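Local coordinates for tubulin-like protein CetZ2 (Haloferax volcanii, PDB 4B45), which binds GTP, which it probably hydrolyses, and as a tubulin-like cytoskeletal protein takes part in controlling archaeal cell shape, at residues 140-151 and 328-336; 243-252 and 281-292. All coordinates share one frame; numbering follows the deposited sequence.

Contact 1. Residues 140-151 and 328-336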
loop_
_atom_site.group_PDB
_atom_site.type_symbol
_atom_site.label_atom_id
_atom_site.label_comp_id
_atom_site.label_asym_id
_atom_site.label_seq_id
_atom_site.Cartn_x
_atom_site.Cartn_y
_atom_site.Cartn_z
ATOM N N ALA A 140 -6.540 22.081 -5.465
ATOM C CA ALA A 140 -5.346 22.202 -6.300
ATOM C C ALA A 140 -4.029 22.062 -5.515
ATOM O O ALA A 140 -3.074 21.445 -5.987
ATOM C CB ALA A 140 -5.378 23.531 -7.031
ATOM N N LEU A 141 -3.985 22.645 -4.322
ATOM C CA LEU A 141 -2.792 22.607 -3.493
ATOM C C LEU A 141 -2.370 21.173 -3.213
ATOM O O LEU A 141 -1.185 20.848 -3.232
ATOM C CB LEU A 141 -3.050 23.331 -2.172
ATOM C CG LEU A 141 -2.123 23.015 -1.000
ATOM C CD1 LEU A 141 -0.818 23.779 -1.131
ATOM C CD2 LEU A 141 -2.822 23.319 0.316
ATOM N N TYR A 142 -3.360 20.328 -2.943
ATOM C CA TYR A 142 -3.140 18.930 -2.635
ATOM C C TYR A 142 -2.763 18.136 -3.887
ATOM O O TYR A 142 -1.947 17.208 -3.822
ATOM C CB TYR A 142 -4.384 18.351 -1.951
ATOM C CG TYR A 142 -4.787 19.162 -0.742
ATOM C CD1 TYR A 142 -4.031 19.115 0.423
ATOM C CD2 TYR A 142 -5.898 20.004 -0.774
ATOM C CE1 TYR A 142 -4.375 19.867 1.530
ATOM C CE2 TYR A 142 -6.260 20.751 0.335
ATOM C CZ TYR A 142 -5.484 20.678 1.484
ATOM O OH TYR A 142 -5.808 21.411 2.599
ATOM N N GLN A 143 -3.343 18.509 -5.024
ATOM C CA GLN A 143 -2.998 17.863 -6.287
ATOM C C GLN A 143 -1.534 18.158 -6.633
ATOM O O GLN A 143 -0.787 17.259 -7.024
ATOM C CB GLN A 143 -3.926 18.332 -7.414
ATOM C CG GLN A 143 -5.422 18.155 -7.140
ATOM C CD GLN A 143 -5.868 16.698 -7.056
ATOM O OE1 GLN A 143 -5.121 15.776 -7.410
ATOM N NE2 GLN A 143 -7.095 16.484 -6.573
ATOM N N VAL A 144 -1.135 19.417 -6.469
ATOM C CA VAL A 144 0.245 19.854 -6.702
ATOM C C VAL A 144 1.254 19.192 -5.746
ATOM O O VAL A 144 2.277 18.673 -6.187
ATOM C CB VAL A 144 0.366 21.398 -6.640
ATOM C CG1 VAL A 144 1.829 21.850 -6.526
ATOM C CG2 VAL A 144 -0.288 22.021 -7.854
ATOM N N ASN A 145 0.958 19.192 -4.449
ATOM C CA ASN A 145 1.785 18.463 -3.485
ATOM C C ASN A 145 1.982 16.990 -3.881
ATOM O O ASN A 145 3.091 16.447 -3.818
ATOM C CB ASN A 145 1.167 18.535 -2.080
ATOM C CG ASN A 145 1.416 19.873 -1.390
ATOM O OD1 ASN A 145 2.235 20.671 -1.833
ATOM N ND2 ASN A 145 0.704 20.113 -0.298
ATOM N N ALA A 146 0.897 16.340 -4.279
ATOM C CA ALA A 146 0.948 14.932 -4.634
ATOM C C ALA A 146 1.691 14.716 -5.936
ATOM O O ALA A 146 2.410 13.730 -6.084
ATOM C CB ALA A 146 -0.456 14.342 -4.714
ATOM N N GLY A 147 1.522 15.641 -6.876
ATOM C CA GLY A 147 2.192 15.544 -8.162
ATOM C C GLY A 147 3.695 15.506 -7.987
ATOM O O GLY A 147 4.366 14.587 -8.455
ATOM N N ARG A 148 4.219 16.508 -7.292
ATOM C CA ARG A 148 5.643 16.598 -7.002
ATOM C C ARG A 148 6.135 15.434 -6.143
ATOM O O ARG A 148 7.183 14.843 -6.414
ATOM C CB ARG A 148 5.932 17.921 -6.283
ATOM C CG ARG A 148 5.769 19.129 -7.173
ATOM C CD ARG A 148 5.713 20.423 -6.374
ATOM N NE ARG A 148 5.758 21.580 -7.265
ATOM C CZ ARG A 148 5.592 22.843 -6.877
ATOM N NH1 ARG A 148 5.359 23.132 -5.600
ATOM N NH2 ARG A 148 5.662 23.816 -7.773
ATOM N N SER A 149 5.383 15.125 -5.093
ATOM C CA SER A 149 5.740 14.035 -4.201
ATOM C C SER A 149 5.834 12.703 -4.958
ATOM O O SER A 149 6.812 11.959 -4.819
ATOM C CB SER A 149 4.698 13.932 -3.087
ATOM O OG SER A 149 5.144 13.063 -2.066
ATOM N N LEU A 150 4.809 12.403 -5.761
ATOM C CA LEU A 150 4.764 11.158 -6.527
ATOM C C LEU A 150 5.960 11.070 -7.458
ATOM O O LEU A 150 6.584 10.015 -7.592
ATOM C CB LEU A 150 3.472 11.054 -7.345
ATOM C CG LEU A 150 3.374 9.807 -8.235
ATOM C CD1 LEU A 150 3.532 8.560 -7.399
ATOM C CD2 LEU A 150 2.044 9.766 -9.006
ATOM N N LYS A 151 6.288 12.190 -8.089
ATOM C CA LYS A 151 7.429 12.227 -8.984
ATOM C C LYS A 151 8.708 11.907 -8.214
ATOM O O LYS A 151 9.534 11.142 -8.669
ATOM C CB LYS A 151 7.535 13.593 -9.656
ATOM C CG LYS A 151 7.620 13.540 -11.164
ATOM C CD LYS A 151 7.949 14.918 -11.723
ATOM C CE LYS A 151 8.433 14.845 -13.166
ATOM N NZ LYS A 151 8.779 16.190 -13.723
ATOM N N PHE A 328 -4.389 12.417 -13.335
ATOM C CA PHE A 328 -3.905 13.050 -12.116
ATOM C C PHE A 328 -2.746 14.020 -12.381
ATOM O O PHE A 328 -2.780 15.165 -11.938
ATOM C CB PHE A 328 -3.513 12.006 -11.054
ATOM C CG PHE A 328 -2.624 12.559 -9.975
ATOM C CD1 PHE A 328 -3.115 13.476 -9.058
ATOM C CD2 PHE A 328 -1.289 12.194 -9.902
ATOM C CE1 PHE A 328 -2.289 14.015 -8.080
ATOM C CE2 PHE A 328 -0.460 12.724 -8.917
ATOM C CZ PHE A 328 -0.965 13.644 -8.013
ATOM N N MET A 329 -1.725 13.565 -13.101
ATOM C CA MET A 329 -0.587 14.422 -13.427
ATOM C C MET A 329 -0.987 15.625 -14.288
ATOM O O MET A 329 -0.450 16.723 -14.129
ATOM C CB MET A 329 0.525 13.616 -14.117
ATOM C CG MET A 329 1.171 12.557 -13.237
ATOM S SD MET A 329 1.862 13.189 -11.688
ATOM C CE MET A 329 3.512 13.681 -12.196
ATOM N N GLU A 330 -1.932 15.412 -15.193
ATOM C CA GLU A 330 -2.401 16.457 -16.097
ATOM C C GLU A 330 -3.030 17.635 -15.352
ATOM O O GLU A 330 -2.744 18.796 -15.655
ATOM C CB GLU A 330 -3.395 15.869 -17.106
ATOM C CG GLU A 330 -4.034 16.876 -18.051
ATOM C CD GLU A 330 -5.056 16.237 -18.988
ATOM O OE1 GLU A 330 -5.000 15.000 -19.186
ATOM O OE2 GLU A 330 -5.913 16.972 -19.530
ATOM N N ARG A 331 -3.880 17.346 -14.373
ATOM C CA ARG A 331 -4.551 18.419 -13.649
ATOM C C ARG A 331 -3.550 19.115 -12.744
ATOM O O ARG A 331 -3.596 20.326 -12.562
ATOM C CB ARG A 331 -5.709 17.874 -12.820
ATOM C CG ARG A 331 -6.599 16.886 -13.568
ATOM C CD ARG A 331 -7.723 17.568 -14.333
ATOM N NE ARG A 331 -8.445 16.632 -15.199
ATOM C CZ ARG A 331 -9.282 15.686 -14.769
ATOM N NH1 ARG A 331 -9.513 15.528 -13.468
ATOM N NH2 ARG A 331 -9.888 14.891 -15.646
ATOM N N ALA A 332 -2.639 18.336 -12.175
ATOM C CA ALA A 332 -1.621 18.886 -11.304
ATOM C C ALA A 332 -0.756 19.894 -12.054
ATOM O O ALA A 332 -0.455 20.971 -11.531
ATOM C CB ALA A 332 -0.773 17.768 -10.695
ATOM N N ARG A 333 -0.372 19.569 -13.285
ATOM C CA ARG A 333 0.441 20.504 -14.057
ATOM C C ARG A 333 -0.358 21.736 -14.459
ATOM O O ARG A 333 0.189 22.831 -14.607
ATOM C CB ARG A 333 1.112 19.820 -15.260
ATOM C CG ARG A 333 2.427 19.155 -14.856
ATOM C CD ARG A 333 3.169 18.411 -15.968
ATOM N NE ARG A 333 4.205 17.560 -15.376
ATOM C CZ ARG A 333 5.100 16.853 -16.057
ATOM N NH1 ARG A 333 5.111 16.883 -17.384
ATOM N NH2 ARG A 333 5.988 16.119 -15.406
ATOM N N GLU A 334 -1.663 21.561 -14.606
ATOM C CA GLU A 334 -2.520 22.675 -14.971
ATOM C C GLU A 334 -2.718 23.613 -13.780
ATOM O O GLU A 334 -2.852 24.819 -13.949
ATOM C CB GLU A 334 -3.856 22.166 -15.503
ATOM C CG GLU A 334 -3.757 21.569 -16.894
ATOM C CD GLU A 334 -5.006 20.810 -17.287
ATOM O OE1 GLU A 334 -5.969 20.815 -16.492
ATOM O OE2 GLU A 334 -5.023 20.208 -18.384
ATOM N N ALA A 335 -2.731 23.052 -12.576
ATOM C CA ALA A 335 -2.812 23.870 -11.371
ATOM C C ALA A 335 -1.560 24.721 -11.245
ATOM O O ALA A 335 -1.643 25.922 -11.024
ATOM C CB ALA A 335 -2.996 23.001 -10.146
ATOM N N ILE A 336 -0.397 24.098 -11.408
ATOM C CA ILE A 336 0.870 24.822 -11.347
ATOM C C ILE A 336 0.967 25.937 -12.391
ATOM O O ILE A 336 1.331 27.066 -12.062
ATOM C CB ILE A 336 2.069 23.867 -11.467
ATOM C CG1 ILE A 336 2.428 23.335 -10.086
ATOM C CG2 ILE A 336 3.278 24.581 -12.039
ATOM C CD1 ILE A 336 2.688 24.438 -9.086
HETATM O O HOH W 1 -4.784 16.349 -10.143
#
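F328 pushes its ring edge into a hole formed by Q143, A146, G147 and L150. CZ is the leading atom, 3.4 Å from both A146 CB and G147 N. Beside it, Q143 OE1 lies in the ring plane, 3.4 Å from F328 CE1. A chi1 of 162° turns the F328 ring away from its backbone N and towards helix 140-156. G147 has no side chain, and the CB of A332 approaches its CA to 4.5 Å. Further along, V144 divides its two methyls: CG2 meets A335 CB and CG1 meets I336 CD1, each at 3.7 Å. CG1 also lies over one face of the R148 guanidinium. No direct hydrogen bond crosses the contact; its centre is mostly apolar. One water bridges F328 O and, weakly, Q143 OE1. At the solvent-exposed edge K151 NZ comes 3.3 Å from R333 NH2, two donors of like charge, not bonded.

Q143 is held by NE2, which bonds to G135 O and E138 O. E138 is a GTP-binding residue. The axes of segments 140-151 and 328-336 approach to 8.5 Å, their directions 115° apart. Helix 140-156 follows strand 127-133 of the GTPase domain; helix 323-340, after strand 309-319, packs across it.

Contact 2. Residues 243-252 and 281-292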
loop_
_atom_site.group_PDB
_atom_site.type_symbol
_atom_site.label_atom_id
_atom_site.label_comp_id
_atom_site.label_asym_id
_atom_site.label_seq_id
_atom_site.Cartn_x
_atom_site.Cartn_y
_atom_site.Cartn_z
ATOM N N VAL A 243 -12.283 -18.659 -9.459
ATOM C CA VAL A 243 -10.876 -18.259 -9.552
ATOM C C VAL A 243 -10.623 -17.334 -10.739
ATOM O O VAL A 243 -9.892 -16.333 -10.612
ATOM C CB VAL A 243 -9.921 -19.498 -9.631
ATOM C CG1 VAL A 243 -8.456 -19.067 -9.819
ATOM C CG2 VAL A 243 -10.042 -20.336 -8.379
ATOM N N MET A 244 -11.219 -17.663 -11.888
ATOM C CA MET A 244 -11.116 -16.824 -13.085
ATOM C C MET A 244 -11.679 -15.429 -12.836
ATOM O O MET A 244 -11.093 -14.417 -13.228
ATOM C CB MET A 244 -11.901 -17.418 -14.260
ATOM C CG MET A 244 -11.403 -18.756 -14.778
ATOM S SD MET A 244 -9.629 -18.714 -15.076
ATOM C CE MET A 244 -9.494 -17.758 -16.588
ATOM N N SER A 245 -12.841 -15.376 -12.210
ATOM C CA SER A 245 -13.555 -14.123 -12.142
ATOM C C SER A 245 -12.986 -13.235 -11.035
ATOM O O SER A 245 -12.815 -12.037 -11.255
ATOM C CB SER A 245 -15.053 -14.354 -11.968
ATOM O OG SER A 245 -15.391 -14.398 -10.599
ATOM N N THR A 246 -12.684 -13.801 -9.863
ATOM C CA THR A 246 -11.985 -13.005 -8.838
ATOM C C THR A 246 -10.676 -12.424 -9.371
ATOM O O THR A 246 -10.332 -11.274 -9.081
ATOM C CB THR A 246 -11.696 -13.780 -7.520
ATOM O OG1 THR A 246 -10.784 -14.870 -7.765
ATOM C CG2 THR A 246 -12.997 -14.289 -6.903
ATOM N N THR A 247 -9.950 -13.219 -10.152
ATOM C CA THR A 247 -8.675 -12.768 -10.715
ATOM C C THR A 247 -8.904 -11.631 -11.697
ATOM O O THR A 247 -8.213 -10.616 -11.622
ATOM C CB THR A 247 -7.896 -13.914 -11.389
ATOM O OG1 THR A 247 -7.742 -14.989 -10.463
ATOM C CG2 THR A 247 -6.520 -13.457 -11.820
ATOM N N ARG A 248 -9.873 -11.790 -12.605
ATOM C CA ARG A 248 -10.262 -10.687 -13.498
ATOM C C ARG A 248 -10.676 -9.426 -12.741
ATOM O O ARG A 248 -10.275 -8.312 -13.100
ATOM C CB ARG A 248 -11.406 -11.082 -14.437
ATOM C CG ARG A 248 -11.055 -12.151 -15.473
ATOM C CD ARG A 248 -12.156 -12.238 -16.545
ATOM N NE ARG A 248 -12.213 -13.553 -17.176
ATOM C CZ ARG A 248 -13.067 -14.510 -16.826
ATOM N NH1 ARG A 248 -13.948 -14.296 -15.854
ATOM N NH2 ARG A 248 -13.047 -15.678 -17.455
ATOM N N ARG A 249 -11.500 -9.592 -11.712
ATOM C CA ARG A 249 -11.968 -8.433 -10.962
ATOM C C ARG A 249 -10.818 -7.746 -10.245
ATOM O O ARG A 249 -10.743 -6.519 -10.244
ATOM C CB ARG A 249 -13.069 -8.811 -9.970
ATOM C CG ARG A 249 -14.414 -9.094 -10.630
ATOM C CD ARG A 249 -15.546 -8.828 -9.670
ATOM N NE ARG A 249 -15.261 -9.339 -8.333
ATOM C CZ ARG A 249 -15.600 -10.553 -7.907
ATOM N NH1 ARG A 249 -16.238 -11.390 -8.717
ATOM N NH2 ARG A 249 -15.302 -10.928 -6.669
ATOM N N ALA A 250 -9.922 -8.542 -9.657
ATOM C CA ALA A 250 -8.778 -8.014 -8.920
ATOM C C ALA A 250 -7.924 -7.125 -9.817
ATOM O O ALA A 250 -7.470 -6.058 -9.404
ATOM C CB ALA A 250 -7.940 -9.150 -8.327
ATOM N N VAL A 251 -7.738 -7.564 -11.055
ATOM C CA VAL A 251 -6.946 -6.826 -12.038
ATOM C C VAL A 251 -7.702 -5.645 -12.659
ATOM O O VAL A 251 -7.111 -4.611 -12.936
ATOM C CB VAL A 251 -6.474 -7.765 -13.170
ATOM C CG1 VAL A 251 -5.715 -6.992 -14.238
ATOM C CG2 VAL A 251 -5.628 -8.920 -12.602
ATOM N N LEU A 252 -9.007 -5.792 -12.876
ATOM C CA LEU A 252 -9.765 -4.772 -13.615
ATOM C C LEU A 252 -10.574 -3.799 -12.746
ATOM O O LEU A 252 -10.560 -2.592 -13.003
ATOM C CB LEU A 252 -10.654 -5.412 -14.683
ATOM C CG LEU A 252 -9.934 -6.300 -15.711
ATOM C CD1 LEU A 252 -10.937 -7.097 -16.531
ATOM C CD2 LEU A 252 -9.015 -5.499 -16.637
ATOM N N GLY A 281 -8.233 -23.920 -12.574
ATOM C CA GLY A 281 -8.601 -22.541 -12.294
ATOM C C GLY A 281 -7.388 -21.643 -12.127
ATOM O O GLY A 281 -7.287 -20.575 -12.754
ATOM N N VAL A 282 -6.457 -22.078 -11.282
ATOM C CA VAL A 282 -5.248 -21.305 -10.994
ATOM C C VAL A 282 -4.375 -21.129 -12.238
ATOM O O VAL A 282 -3.915 -20.022 -12.534
ATOM C CB VAL A 282 -4.413 -21.975 -9.890
ATOM C CG1 VAL A 282 -3.059 -21.286 -9.733
ATOM C CG2 VAL A 282 -5.170 -21.943 -8.580
ATOM N N GLU A 283 -4.170 -22.220 -12.971
ATOM C CA GLU A 283 -3.334 -22.206 -14.163
ATOM C C GLU A 283 -3.896 -21.237 -15.186
ATOM O O GLU A 283 -3.192 -20.347 -15.666
ATOM C CB GLU A 283 -3.199 -23.618 -14.763
ATOM C CG GLU A 283 -2.368 -24.567 -13.903
ATOM C CD GLU A 283 -2.214 -25.970 -14.510
ATOM O OE1 GLU A 283 -3.111 -26.410 -15.265
ATOM O OE2 GLU A 283 -1.193 -26.635 -14.225
ATOM N N ARG A 284 -5.174 -21.402 -15.510
ATOM C CA ARG A 284 -5.848 -20.491 -16.434
ATOM C C ARG A 284 -5.901 -19.051 -15.932
ATOM O O ARG A 284 -5.769 -18.114 -16.731
ATOM C CB ARG A 284 -7.254 -21.000 -16.760
ATOM C CG ARG A 284 -7.218 -22.323 -17.530
ATOM C CD ARG A 284 -6.591 -22.135 -18.910
ATOM N NE ARG A 284 -6.119 -23.400 -19.466
ATOM C CZ ARG A 284 -6.894 -24.274 -20.101
ATOM N NH1 ARG A 284 -8.187 -24.032 -20.254
ATOM N NH2 ARG A 284 -6.377 -25.398 -20.576
ATOM N N ALA A 285 -6.068 -18.849 -14.624
ATOM C CA ALA A 285 -6.126 -17.463 -14.102
ATOM C C ALA A 285 -4.797 -16.723 -14.266
ATOM O O ALA A 285 -4.768 -15.557 -14.654
ATOM C CB ALA A 285 -6.579 -17.425 -12.648
ATOM N N ARG A 286 -3.701 -17.414 -13.986
ATOM C CA ARG A 286 -2.377 -16.840 -14.162
ATOM C C ARG A 286 -2.123 -16.551 -15.630
ATOM O O ARG A 286 -1.555 -15.521 -15.975
ATOM C CB ARG A 286 -1.308 -17.807 -13.654
ATOM C CG ARG A 286 -1.399 -18.103 -12.175
ATOM C CD ARG A 286 -0.358 -19.136 -11.802
ATOM N NE ARG A 286 -0.383 -19.461 -10.379
ATOM C CZ ARG A 286 0.307 -20.461 -9.846
ATOM N NH1 ARG A 286 1.061 -21.218 -10.628
ATOM N NH2 ARG A 286 0.236 -20.712 -8.545
ATOM N N ARG A 287 -2.519 -17.483 -16.497
ATOM C CA ARG A 287 -2.289 -17.317 -17.925
ATOM C C ARG A 287 -3.068 -16.105 -18.427
ATOM O O ARG A 287 -2.557 -15.304 -19.216
ATOM C CB ARG A 287 -2.685 -18.586 -18.694
ATOM C CG ARG A 287 -2.688 -18.421 -20.203
ATOM C CD ARG A 287 -2.779 -19.779 -20.894
ATOM N NE ARG A 287 -3.334 -19.698 -22.243
ATOM C CZ ARG A 287 -4.587 -20.019 -22.563
ATOM N NH1 ARG A 287 -5.430 -20.449 -21.631
ATOM N NH2 ARG A 287 -5.002 -19.908 -23.820
ATOM N N TRP A 288 -4.310 -15.976 -17.962
ATOM C CA TRP A 288 -5.101 -14.785 -18.260
ATOM C C TRP A 288 -4.419 -13.467 -17.839
ATOM O O TRP A 288 -4.451 -12.487 -18.589
ATOM C CB TRP A 288 -6.495 -14.857 -17.626
ATOM C CG TRP A 288 -7.295 -13.642 -17.992
ATOM C CD1 TRP A 288 -8.042 -13.465 -19.116
ATOM C CD2 TRP A 288 -7.377 -12.419 -17.258
ATOM N NE1 TRP A 288 -8.595 -12.208 -19.123
ATOM C CE2 TRP A 288 -8.209 -11.547 -17.992
ATOM C CE3 TRP A 288 -6.839 -11.978 -16.044
ATOM C CZ2 TRP A 288 -8.519 -10.254 -17.555
ATOM C CZ3 TRP A 288 -7.146 -10.693 -15.608
ATOM C CH2 TRP A 288 -7.978 -9.848 -16.363
ATOM N N VAL A 289 -3.834 -13.438 -16.643
ATOM C CA VAL A 289 -3.126 -12.238 -16.174
ATOM C C VAL A 289 -1.985 -11.920 -17.129
ATOM O O VAL A 289 -1.787 -10.771 -17.486
ATOM C CB VAL A 289 -2.594 -12.383 -14.718
ATOM C CG1 VAL A 289 -1.655 -11.235 -14.354
ATOM C CG2 VAL A 289 -3.752 -12.436 -13.728
ATOM N N GLU A 290 -1.265 -12.953 -17.572
ATOM C CA GLU A 290 -0.166 -12.767 -18.505
ATOM C C GLU A 290 -0.634 -12.178 -19.842
ATOM O O GLU A 290 0.054 -11.342 -20.425
ATOM C CB GLU A 290 0.585 -14.088 -18.722
ATOM C CG GLU A 290 1.699 -14.005 -19.758
ATOM C CD GLU A 290 2.487 -15.296 -19.875
ATOM O OE1 GLU A 290 1.973 -16.256 -20.491
ATOM O OE2 GLU A 290 3.617 -15.356 -19.348
ATOM N N ASP A 291 -1.802 -12.610 -20.321
ATOM C CA ASP A 291 -2.357 -12.095 -21.572
ATOM C C ASP A 291 -2.874 -10.676 -21.417
ATOM O O ASP A 291 -2.759 -9.861 -22.331
ATOM C CB ASP A 291 -3.505 -12.976 -22.088
ATOM C CG ASP A 291 -3.050 -14.370 -22.500
ATOM O OD1 ASP A 291 -1.840 -14.579 -22.769
ATOM O OD2 ASP A 291 -3.922 -15.264 -22.563
ATOM N N GLU A 292 -3.472 -10.389 -20.268
ATOM C CA GLU A 292 -4.053 -9.075 -20.015
ATOM C C GLU A 292 -3.005 -7.991 -19.757
ATOM O O GLU A 292 -3.149 -6.874 -20.234
ATOM C CB GLU A 292 -5.042 -9.143 -18.845
ATOM C CG GLU A 292 -5.571 -7.797 -18.377
ATOM C CD GLU A 292 -6.253 -7.002 -19.471
ATOM O OE1 GLU A 292 -6.856 -7.611 -20.385
ATOM O OE2 GLU A 292 -6.180 -5.758 -19.413
#
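W288 reaches from helix 279-293 into a hole made by T247, R248, V251 and L252. Its CB, which already points toward the other helix, lies 4.3 Å from M244 CE. At chi1 -178° the indole continues that way. R248 CG sits over the six-membered ring, 3.8 Å from its centroid, in a CH-pi contact. The opposite face carries E292 CB from one turn on. NE1 is near the edge of the R248 guanidinium, whose plane is 85° from the ring; any cation-pi attraction is long and weak at most. At the far edge, CZ3 meets V251 CG2 at 3.8 Å and CH2 meets L252 CD1 at 4.0 Å.

Helices 240-252 and 279-293 are the connections of two successive beta-alpha-beta units in the C-terminal domain of this tubulin/FtsZ-type fold. Segments 243-252 and 281-292 run 27° from parallel, and V243, T247 and V289 also rest on strand 263-272.

Toward the N-terminal ends, M244 is bent at chi2 and chi3 and fits among G281, R284, A285 and W288. Its SD faces the first three, 3.6 Å from A285 N, and its CE reaches R284 O and W288. A285 CB touches V243 CG1 and T247 OG1, a hydroxyl hydrogen-bonded to V243 O and to S312 OG. Nearer the sheet, T247 CG2 meets V289 CG2 at 3.5 Å. E292 OE2 lies beside L252 CD2 and is hydrogen-bonded to S261 OG in a loop.

How the contacts relate
The centres of the two contacts are 33 Å apart, and their nearest atoms are about 16 Å apart. They do not touch. Along the chain the order is 140-151, 243-252, 281-292, 328-336, so contact 1 encloses contact 2. Contact 1 joins the GTPase domain to the C-terminal helix, close to the nucleotide pocket. Contact 2 lies wholly within the C-terminal domain, away from the annotated sites. The strands of the two domains lie side by side, 159-164 next to 222-231. Strand 309-319 leads directly into helix 323-340 of contact 1 and is the sheet neighbour of strand 263-272, on which the helices of contact 2 pack. The last helix of the C-terminal part thus packs back against the GTPase domain.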